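PDB 3ZYZ: beta-d-glucoside glucohydrolase from Hypocrea jecorina, which probably hydrolyses terminal, non-reducing beta-D-glucosyl residues to release beta-D-glucose, a step in the breakdown of cellulose. Local coordinates for residues 152-157 against 294-299; 59-64 against 108-113; 212-217 against 244-249; 202-207 against 234-239. All coordinates share one frame; numbering follows the deposited sequence.

Interaction 1: 152-157 against 294-299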
# COMPACT_ATOMS: atom_id res chain seq x y z
N GLY A 152 10.12 2.75 -17.70
CA GLY A 152 10.55 4.08 -18.10
C GLY A 152 9.48 5.10 -17.73
O GLY A 152 9.24 6.07 -18.45
N VAL A 153 8.85 4.85 -16.59
CA VAL A 153 7.84 5.73 -16.05
C VAL A 153 8.36 6.21 -14.71
O VAL A 153 9.02 5.46 -14.00
CB VAL A 153 6.50 4.98 -15.89
CG1 VAL A 153 5.49 5.75 -15.02
CG2 VAL A 153 5.92 4.68 -17.26
N GLN A 154 8.07 7.47 -14.37
CA GLN A 154 8.44 8.03 -13.07
C GLN A 154 7.40 7.64 -12.03
O GLN A 154 6.19 7.78 -12.25
CB GLN A 154 8.54 9.55 -13.14
CG GLN A 154 9.63 10.11 -14.04
CD GLN A 154 9.77 11.62 -13.90
OE1 GLN A 154 9.68 12.14 -12.80
NE2 GLN A 154 9.98 12.32 -15.01
N ALA A 155 7.87 7.14 -10.89
CA ALA A 155 6.97 6.81 -9.77
C ALA A 155 7.04 7.91 -8.72
O ALA A 155 8.01 8.68 -8.68
CB ALA A 155 7.32 5.46 -9.17
N THR A 156 6.01 7.98 -7.88
CA THR A 156 5.92 8.99 -6.84
C THR A 156 5.55 8.34 -5.51
O THR A 156 4.41 7.95 -5.30
CB THR A 156 4.85 10.06 -7.20
OG1 THR A 156 5.13 10.56 -8.50
CG2 THR A 156 4.84 11.22 -6.21
N ALA A 157 6.54 8.22 -4.62
CA ALA A 157 6.29 7.74 -3.26
C ALA A 157 5.50 8.80 -2.50
O ALA A 157 5.94 9.95 -2.36
CB ALA A 157 7.60 7.44 -2.55
N ALA A 294 16.71 15.27 -13.68
CA ALA A 294 17.46 14.02 -13.43
C ALA A 294 16.51 12.83 -13.43
O ALA A 294 16.85 11.78 -13.95
CB ALA A 294 18.24 14.08 -12.14
N ALA A 295 15.32 13.00 -12.85
CA ALA A 295 14.29 11.95 -12.84
C ALA A 295 13.82 11.59 -14.25
O ALA A 295 13.55 10.42 -14.56
CB ALA A 295 13.10 12.39 -12.01
N TRP A 296 13.68 12.62 -15.08
CA TRP A 296 13.35 12.50 -16.50
C TRP A 296 14.42 11.69 -17.25
O TRP A 296 14.09 10.76 -17.98
CB TRP A 296 13.20 13.91 -17.08
CG TRP A 296 12.67 14.03 -18.48
CD1 TRP A 296 11.46 13.57 -18.95
CD2 TRP A 296 13.30 14.71 -19.58
NE1 TRP A 296 11.33 13.90 -20.29
CE2 TRP A 296 12.44 14.61 -20.69
CE3 TRP A 296 14.51 15.41 -19.72
CZ2 TRP A 296 12.75 15.16 -21.94
CZ3 TRP A 296 14.83 15.95 -20.97
CH2 TRP A 296 13.95 15.82 -22.06
N TYR A 297 15.69 12.04 -17.05
CA TYR A 297 16.81 11.35 -17.68
C TYR A 297 17.01 9.93 -17.15
O TYR A 297 17.32 9.02 -17.91
CB TYR A 297 18.11 12.14 -17.53
CG TYR A 297 18.19 13.33 -18.46
CD1 TYR A 297 18.37 13.16 -19.84
CD2 TYR A 297 18.09 14.64 -17.97
CE1 TYR A 297 18.44 14.25 -20.70
CE2 TYR A 297 18.16 15.73 -18.82
CZ TYR A 297 18.34 15.53 -20.19
OH TYR A 297 18.41 16.61 -21.04
N LEU A 298 16.81 9.77 -15.85
CA LEU A 298 16.87 8.47 -15.19
C LEU A 298 15.94 7.43 -15.80
O LEU A 298 16.30 6.26 -15.94
CB LEU A 298 16.55 8.63 -13.69
CG LEU A 298 16.63 7.33 -12.86
CD1 LEU A 298 18.07 6.95 -12.52
CD2 LEU A 298 15.80 7.43 -11.59
N THR A 299 14.72 7.85 -16.13
CA THR A 299 13.71 6.94 -16.65
C THR A 299 13.73 6.84 -18.17
O THR A 299 12.86 6.19 -18.75
CB THR A 299 12.33 7.33 -16.18
OG1 THR A 299 12.13 8.74 -16.40
CG2 THR A 299 12.16 6.99 -14.69
O HOH W 1 10.57 6.33 -20.74
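Gly152 and Thr299, each the first residue to leave a helix, meet through their backbones: the CA of Gly152 lies 3.2 Å from the carbonyl O of Thr299. Glycine suits this place because the chain turns here with a positive phi of 96°, and a hydrogen in place of a side chain lets the Thr299 carbonyl come so close. No hydrogen bond runs directly between the two segments. Instead one water bridges them, donating to Gly152 O over 2.7 Å and to Thr299 O over 3.0 Å.

The contact lies in the TIM-barrel-like N-terminal domain of this family 3 glycosidase, where the end of helix 282-298 meets the chain that runs from helix 134-150 into strand 154-160.

Van der Waals contact centres on Gln154, whose chain beyond CG is extended and carries the amide over to the helix. Its OE1 comes within 3.5 Å of Ala295 CB, a side chain small enough to let the amide approach the helix, while NE2 sits 3.7 Å from Trp296 CA, by the edge of the indole. The amide's polar needs are met by other groups: OE1 bonds to the hydroxyl of Tyr232, and NE2 to the side chain of Gln301, just beyond the helix.

Thr299 serves both kinds of contact. With chi1 at 48°, OG1 folds back to the helix end, where Ala295 O at 2.9 Å and Trp296 O compete for its one proton. This rotation sends the methyl CG2 the other way, against the Val153 carbonyl O at 3.6 Å, and Gln154 passes the threonine side chain at about a right angle.

Interaction 2: 59-64 against 108-113. With BGC (beta-D-glucopyranose), chain D.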
# COMPACT_ATOMS: atom_id res chain seq x y z
N LEU A 59 1.43 14.41 -15.22
CA LEU A 59 1.32 13.69 -13.95
C LEU A 59 -0.10 13.19 -13.77
O LEU A 59 -1.02 13.97 -13.89
CB LEU A 59 1.72 14.59 -12.77
CG LEU A 59 3.15 15.17 -12.84
CD1 LEU A 59 3.14 16.59 -13.40
CD2 LEU A 59 3.80 15.16 -11.49
N GLN A 60 -0.26 11.90 -13.49
CA GLN A 60 -1.59 11.29 -13.34
C GLN A 60 -1.69 10.38 -12.13
O GLN A 60 -0.72 9.70 -11.78
CB GLN A 60 -1.93 10.47 -14.59
CG GLN A 60 -3.42 10.21 -14.83
CD GLN A 60 -4.12 11.41 -15.46
OE1 GLN A 60 -3.50 12.45 -15.69
NE2 GLN A 60 -5.40 11.26 -15.75
N ASP A 61 -2.87 10.34 -11.50
CA ASP A 61 -3.16 9.30 -10.50
C ASP A 61 -3.31 7.94 -11.22
O ASP A 61 -3.49 7.89 -12.43
CB ASP A 61 -4.42 9.64 -9.71
CG ASP A 61 -4.22 10.83 -8.77
OD1 ASP A 61 -3.25 10.80 -7.99
OD2 ASP A 61 -5.04 11.79 -8.84
N GLY A 62 -3.18 6.82 -10.49
CA GLY A 62 -2.72 6.80 -9.11
C GLY A 62 -2.08 5.44 -8.81
O GLY A 62 -1.62 4.76 -9.73
N PRO A 63 -2.09 5.04 -7.53
CA PRO A 63 -1.40 3.84 -7.05
C PRO A 63 -1.89 2.50 -7.61
O PRO A 63 -1.17 1.51 -7.51
CB PRO A 63 -1.61 3.90 -5.53
CG PRO A 63 -1.86 5.34 -5.26
CD PRO A 63 -2.68 5.79 -6.41
N LEU A 64 -3.10 2.46 -8.18
CA LEU A 64 -3.62 1.18 -8.69
C LEU A 64 -3.98 1.21 -10.18
O LEU A 64 -4.72 0.34 -10.67
CB LEU A 64 -4.78 0.65 -7.83
CG LEU A 64 -6.04 1.49 -7.53
CD1 LEU A 64 -6.95 1.60 -8.73
CD2 LEU A 64 -6.81 0.89 -6.35
N VAL A 108 4.51 10.64 -15.17
CA VAL A 108 4.58 10.39 -13.72
C VAL A 108 3.29 9.78 -13.18
O VAL A 108 2.22 10.35 -13.31
CB VAL A 108 4.91 11.68 -12.93
CG1 VAL A 108 5.31 11.34 -11.51
CG2 VAL A 108 6.02 12.45 -13.61
N ILE A 109 3.41 8.59 -12.58
CA ILE A 109 2.25 7.98 -11.92
C ILE A 109 2.35 8.33 -10.42
O ILE A 109 3.43 8.26 -9.82
CB ILE A 109 2.17 6.44 -12.20
CG1 ILE A 109 0.81 5.84 -11.79
CG2 ILE A 109 3.33 5.71 -11.55
CD1 ILE A 109 -0.40 6.43 -12.53
N LEU A 110 1.23 8.75 -9.84
CA LEU A 110 1.23 9.28 -8.48
C LEU A 110 1.01 8.18 -7.44
O LEU A 110 -0.06 8.06 -6.85
CB LEU A 110 0.22 10.43 -8.36
CG LEU A 110 0.46 11.64 -9.27
CD1 LEU A 110 -0.68 12.66 -9.14
CD2 LEU A 110 1.83 12.30 -9.00
N GLY A 111 2.05 7.38 -7.24
CA GLY A 111 1.99 6.19 -6.39
C GLY A 111 3.32 5.45 -6.51
O GLY A 111 4.10 5.74 -7.41
N PRO A 112 3.58 4.47 -5.65
CA PRO A 112 2.72 3.85 -4.66
C PRO A 112 2.73 4.54 -3.28
O PRO A 112 3.45 5.53 -3.07
CB PRO A 112 3.27 2.42 -4.58
CG PRO A 112 4.75 2.59 -4.86
CD PRO A 112 4.92 3.83 -5.69
N VAL A 113 1.94 4.01 -2.36
CA VAL A 113 1.68 4.66 -1.07
C VAL A 113 2.42 3.97 0.07
O VAL A 113 2.22 2.78 0.31
CB VAL A 113 0.16 4.64 -0.76
CG1 VAL A 113 -0.12 5.13 0.67
CG2 VAL A 113 -0.60 5.46 -1.77
C2 BGC D . -4.28 13.17 -2.91
C3 BGC D . -3.08 12.57 -3.62
C4 BGC D . -3.34 12.64 -5.12
C5 BGC D . -3.64 14.09 -5.55
C6 BGC D . -3.91 14.21 -7.05
C1 BGC D . -4.62 14.57 -3.44
O1 BGC D . -5.82 15.02 -2.86
O2 BGC D . -3.96 13.18 -1.53
O3 BGC D . -2.94 11.23 -3.19
O4 BGC D . -2.25 12.09 -5.82
O5 BGC D . -4.78 14.58 -4.85
O6 BGC D . -5.17 13.65 -7.34
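Leu59 and Val108 sit side by side on neighbouring parallel strands, pointing the same way, with CG of Leu59 3.9 Å from CB of Val108. Next to them the strands are joined by a nearly straight bond from Gln60 N to Val108 O (2.9 Å, 173° at the hydrogen). A second bond of that length, from Leu110 N to Gln60 O, is bent to 141°, and Leu110 is itself the centre of an inverse gamma turn.

Packing is close around these bonds. CD1 of Ile109 reaches 3.4 Å from the carbonyl O of Gln60 and equally near that of Asp61, on the face that also meets Ile148 of helix 134-150. Gly111 has no side chain, which lets Pro63 lie directly alongside. Pro63 then meets Val113 through CG and CG2, 3.7 Å apart. Two cis peptide bonds, before Gly62 and before Pro112, shape these turns beyond the strand ends.

The looser pairing is that of Leu59 CD2 and Leu110 CD2, 4.3 Å apart; nearby, Asp61 directs its carboxylate at the bound glucose. With CG beside its backbone N, chi1 -69°, Asp61 places OD1 2.7 Å from O4 of the glucose and OD2 by O6. CD1 of Leu110 lies close to OD1 and borders the sugar too. Arg67 forms a salt bridge with OD2, and Lys158 bonds to Leu110 O. The carboxylate thus accepts a hydrogen bond from O4, and one from O6 whose very short modelled length is doubtful, a pattern that fits recognition of a terminal, non-reducing glucosyl unit.

Interaction 3: 212-217 against 244-249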
# COMPACT_ATOMS: atom_id res chain seq x y z
N ALA A 212 3.94 19.77 6.15
CA ALA A 212 4.88 18.79 5.60
C ALA A 212 5.56 19.31 4.34
O ALA A 212 6.72 18.99 4.10
CB ALA A 212 4.18 17.47 5.33
N CYS A 213 4.87 20.13 3.56
CA CYS A 213 5.48 20.65 2.32
C CYS A 213 6.38 21.87 2.55
O CYS A 213 6.97 22.39 1.60
CB CYS A 213 4.42 20.89 1.23
SG CYS A 213 3.82 19.33 0.46
N GLU A 214 6.51 22.27 3.81
CA GLU A 214 7.27 23.47 4.21
C GLU A 214 8.37 23.12 5.22
O GLU A 214 8.96 24.01 5.82
CB GLU A 214 6.33 24.50 4.87
CG GLU A 214 5.01 24.73 4.16
CD GLU A 214 5.04 25.93 3.25
OE1 GLU A 214 5.62 26.94 3.67
OE2 GLU A 214 4.47 25.86 2.13
N ASP A 215 8.64 21.83 5.39
CA ASP A 215 9.38 21.32 6.53
C ASP A 215 10.83 21.01 6.17
O ASP A 215 11.13 19.96 5.60
CB ASP A 215 8.66 20.08 7.08
CG ASP A 215 9.19 19.61 8.44
OD1 ASP A 215 10.39 19.77 8.75
OD2 ASP A 215 8.39 19.04 9.20
N GLN A 216 11.73 21.93 6.53
CA GLN A 216 13.14 21.78 6.19
C GLN A 216 13.73 20.49 6.77
O GLN A 216 14.45 19.78 6.09
CB GLN A 216 13.95 23.00 6.63
CG GLN A 216 15.35 23.08 6.01
CD GLN A 216 16.09 24.36 6.37
OE1 GLN A 216 17.11 24.33 7.07
NE2 GLN A 216 15.57 25.49 5.91
N TYR A 217 13.42 20.20 8.03
CA TYR A 217 13.94 18.97 8.67
C TYR A 217 13.57 17.70 7.90
O TYR A 217 14.45 16.92 7.57
CB TYR A 217 13.57 18.83 10.16
CG TYR A 217 14.12 17.55 10.75
CD1 TYR A 217 15.49 17.38 10.92
CD2 TYR A 217 13.28 16.49 11.10
CE1 TYR A 217 16.02 16.19 11.42
CE2 TYR A 217 13.78 15.30 11.61
CZ TYR A 217 15.17 15.16 11.77
OH TYR A 217 15.70 13.98 12.28
N VAL A 244 8.09 31.24 -0.38
CA VAL A 244 9.52 31.32 -0.11
C VAL A 244 10.03 30.20 0.78
O VAL A 244 11.01 29.54 0.44
CB VAL A 244 9.89 32.70 0.47
CG1 VAL A 244 11.38 32.75 0.85
CG2 VAL A 244 9.55 33.81 -0.52
N GLN A 245 9.39 29.99 1.93
CA GLN A 245 9.82 28.97 2.87
C GLN A 245 9.67 27.58 2.25
O GLN A 245 10.54 26.72 2.43
CB GLN A 245 9.04 29.07 4.19
CG GLN A 245 9.42 27.96 5.17
CD GLN A 245 8.67 28.04 6.49
OE1 GLN A 245 8.39 29.14 6.99
NE2 GLN A 245 8.36 26.88 7.06
N SER A 246 8.57 27.36 1.52
CA SER A 246 8.39 26.08 0.82
C SER A 246 9.64 25.81 -0.01
O SER A 246 10.29 24.77 0.16
CB SER A 246 7.10 26.04 -0.00
OG SER A 246 7.16 26.88 -1.14
N ALA A 247 10.01 26.76 -0.87
CA ALA A 247 11.19 26.64 -1.73
C ALA A 247 12.48 26.39 -0.92
O ALA A 247 13.22 25.44 -1.20
CB ALA A 247 11.34 27.90 -2.62
N ASN A 248 12.71 27.20 0.11
CA ASN A 248 13.95 27.11 0.87
C ASN A 248 14.03 25.89 1.78
O ASN A 248 15.11 25.49 2.18
CB ASN A 248 14.20 28.41 1.66
CG ASN A 248 14.40 29.60 0.76
OD1 ASN A 248 14.03 30.72 1.09
ND2 ASN A 248 15.00 29.36 -0.41
N SER A 249 12.88 25.29 2.08
CA SER A 249 12.85 24.07 2.87
C SER A 249 13.20 22.83 2.06
O SER A 249 13.42 21.77 2.62
CB SER A 249 11.48 23.90 3.52
OG SER A 249 11.29 24.92 4.49
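Gln245 and Ser249 turn their polar ends to one carbonyl, that of Glu214: the first by a fully extended chain with CG opposite its backbone N (chi1 177°), the second by swinging OG to the side of its own N (chi1 -67°). They belong to helix 244-249 of the barrel domain, and the carbonyl lies just ahead of helix 216-226. Asp215 occupies the N-cap of that helix, its OD1 accepting from the backbone N of Thr218.

The glutamine bond is long but straight, 3.2 Å from NE2 to Glu214 O with 172° at the hydrogen, and the oxygen lies in the amide plane. Ser249 OG is 2.8 Å from the same oxygen and just as near Gln245 O, so its single proton may serve either. Serine is short enough to sit between the helix backbone and the neighbouring loop.

Glu214 bends at chi2 and lays its carboxylate along the start of helix 244-249, with OE2 3.4 Å from Ser246 CB. Its partners there are Thr242 OG1 for OE1 and the backbone N of His241 for OE2; Ser246 turns its own hydroxyl back to Thr242 O. Cys213 joins this loop to Cys202 by a disulfide. Further along, the two chains approach through Gln216, whose CA-H points at the carbonyl O of Ser249, with CA and O 3.6 Å apart.

Interaction 4: 202-207 against 234-239. With BGC (beta-D-glucopyranose), chain D.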
# COMPACT_ATOMS: atom_id res chain seq x y z
N CYS A 202 5.07 15.34 -0.82
CA CYS A 202 4.89 15.75 0.59
C CYS A 202 3.42 15.91 0.93
O CYS A 202 2.62 16.27 0.08
CB CYS A 202 5.71 17.00 0.96
SG CYS A 202 5.55 18.41 -0.13
N SER A 203 3.06 15.61 2.18
CA SER A 203 1.66 15.48 2.58
C SER A 203 0.96 16.79 2.95
O SER A 203 1.58 17.86 2.98
CB SER A 203 1.52 14.46 3.72
OG SER A 203 2.29 14.85 4.84
N TYR A 204 -0.33 16.66 3.25
CA TYR A 204 -1.22 17.74 3.67
C TYR A 204 -1.03 18.22 5.10
O TYR A 204 -1.27 19.39 5.40
CB TYR A 204 -2.68 17.27 3.55
CG TYR A 204 -3.25 17.40 2.16
CD1 TYR A 204 -3.28 18.65 1.51
CD2 TYR A 204 -3.76 16.29 1.48
CE1 TYR A 204 -3.81 18.79 0.24
CE2 TYR A 204 -4.29 16.42 0.20
CZ TYR A 204 -4.31 17.67 -0.41
OH TYR A 204 -4.81 17.82 -1.67
N ASN A 205 -0.65 17.31 5.98
CA ASN A 205 -0.62 17.56 7.42
C ASN A 205 0.62 18.32 7.84
O ASN A 205 1.54 18.53 7.05
CB ASN A 205 -0.71 16.24 8.18
CG ASN A 205 0.39 15.28 7.80
OD1 ASN A 205 0.34 14.64 6.73
ND2 ASN A 205 1.42 15.20 8.63
N LYS A 206 0.62 18.75 9.10
CA LYS A 206 1.79 19.32 9.73
C LYS A 206 2.58 18.24 10.44
O LYS A 206 2.03 17.20 10.80
CB LYS A 206 1.40 20.42 10.71
CG LYS A 206 0.90 21.68 10.07
CD LYS A 206 0.28 22.61 11.10
CE LYS A 206 0.01 23.97 10.48
NZ LYS A 206 -0.90 24.80 11.30
N VAL A 207 3.88 18.47 10.58
CA VAL A 207 4.75 17.59 11.33
C VAL A 207 5.42 18.49 12.38
O VAL A 207 6.22 19.38 12.01
CB VAL A 207 5.81 16.92 10.42
CG1 VAL A 207 6.80 16.08 11.25
CG2 VAL A 207 5.14 16.07 9.33
N MET A 234 7.43 16.86 -4.81
CA MET A 234 6.24 17.59 -5.23
C MET A 234 5.25 17.67 -4.07
O MET A 234 5.23 16.81 -3.19
CB MET A 234 5.58 16.90 -6.43
CG MET A 234 4.70 15.69 -6.06
SD MET A 234 3.88 14.92 -7.47
CE MET A 234 5.26 14.28 -8.40
N THR A 235 4.40 18.70 -4.09
CA THR A 235 3.36 18.85 -3.09
C THR A 235 2.22 17.89 -3.34
O THR A 235 2.01 17.45 -4.48
CB THR A 235 2.74 20.28 -3.10
OG1 THR A 235 2.18 20.53 -4.39
CG2 THR A 235 3.78 21.36 -2.79
N ASP A 236 1.48 17.55 -2.29
CA ASP A 236 0.16 17.00 -2.50
C ASP A 236 -0.67 18.17 -3.05
O ASP A 236 -0.20 19.31 -3.08
CB ASP A 236 -0.43 16.40 -1.22
CG ASP A 236 -1.49 15.33 -1.52
OD1 ASP A 236 -2.24 15.46 -2.54
OD2 ASP A 236 -1.56 14.35 -0.76
N TRP A 237 -1.87 17.89 -3.54
CA TRP A 237 -2.61 18.89 -4.33
C TRP A 237 -3.09 20.08 -3.51
O TRP A 237 -4.04 19.98 -2.73
CB TRP A 237 -3.74 18.22 -5.13
CG TRP A 237 -3.39 17.95 -6.61
CD1 TRP A 237 -4.15 18.27 -7.69
CD2 TRP A 237 -2.19 17.34 -7.13
NE1 TRP A 237 -3.52 17.88 -8.85
CE2 TRP A 237 -2.31 17.32 -8.53
CE3 TRP A 237 -1.04 16.81 -6.54
CZ2 TRP A 237 -1.32 16.79 -9.37
CZ3 TRP A 237 -0.05 16.27 -7.37
CH2 TRP A 237 -0.20 16.27 -8.77
N ASN A 238 -2.42 21.22 -3.71
CA ASN A 238 -2.61 22.45 -2.93
C ASN A 238 -2.21 22.29 -1.46
O ASN A 238 -2.83 22.84 -0.56
CB ASN A 238 -4.02 23.03 -3.06
CG ASN A 238 -4.12 24.46 -2.54
OD1 ASN A 238 -3.44 25.35 -3.02
ND2 ASN A 238 -4.95 24.67 -1.52
N ALA A 239 -1.14 21.52 -1.24
CA ALA A 239 -0.59 21.29 0.07
C ALA A 239 0.48 22.34 0.38
O ALA A 239 1.04 22.35 1.48
CB ALA A 239 -0.01 19.88 0.15
C2 BGC D . -4.28 13.17 -2.91
C3 BGC D . -3.08 12.57 -3.62
C4 BGC D . -3.34 12.64 -5.12
C5 BGC D . -3.64 14.09 -5.55
C6 BGC D . -3.91 14.21 -7.05
C1 BGC D . -4.62 14.57 -3.44
O1 BGC D . -5.82 15.02 -2.86
O2 BGC D . -3.96 13.18 -1.53
O3 BGC D . -2.94 11.23 -3.19
O4 BGC D . -2.25 12.09 -5.82
O5 BGC D . -4.78 14.58 -4.85
O6 BGC D . -5.17 13.65 -7.34
O HOH W 2 2.04 20.59 3.47
O HOH W 3 -1.55 21.30 3.34
O HOH W 4 -1.33 14.06 1.99
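Strands 199-202 and 232-235 of the barrel end at the glucose site, where Tyr204 and Asp236, both just past the strand ends, stack against each other. The strands are parallel and share two backbone bonds, Cys202 N to Met234 O (2.8 Å) and Asp236 N to Cys202 O (2.9 Å). Asp236 then begins a type II turn closed by Ala239 N, with Asn238 in the left-handed backbone region that asparagine tolerates well.

CB of Asp236 lies over the centre of the Tyr204 ring, 4.1 Å from its centroid, a CH-pi contact, and the carboxylate is tilted 25° from the ring. Ala239 brings its small CB to within 3.7 Å of CD1 of the tyrosine. At the far end Tyr204 OH donates to the carbonyl O of Trp237 across a short 2.5 Å, which ties the ring to the turn. A water links Tyr204 N to Asp236 OD2.

OD2 also accepts from glucose O2 at 2.8 Å. Toward the C6 end of the sugar Trp237 offers the face of its indole to the hydroxymethyl arm, with CD2 3.6 Å from glucose C6; its NE1 is held by Val43 O. The aspartate is thus held by ring, water and turn at the O2 end of the sugar, a placement consistent with the nucleophile that family 3 beta-glucosidases carry at this strand end.

Overall arrangement
All four contacts lie in the N-terminal barrel domain, and interactions 2 and 4 share the bound glucose: one meets it at O4 and O6, the other at O2 and C6. These two also touch directly, Leu110 CD1 lying 3.7 Å from Trp237 CH2. Interaction 1 joins interaction 2 through the sheet, by a probable hydrogen bond of 2.9 Å from Ile109 N to Gln154 O, but the Gln154 side chain is about 13 Å from the sugar. Interaction 3 is tied to interaction 4 by the Cys202-Cys213 disulfide, SG to SG 2.0 Å; its centre is about 23 Å from the centres of interactions 1 and 2.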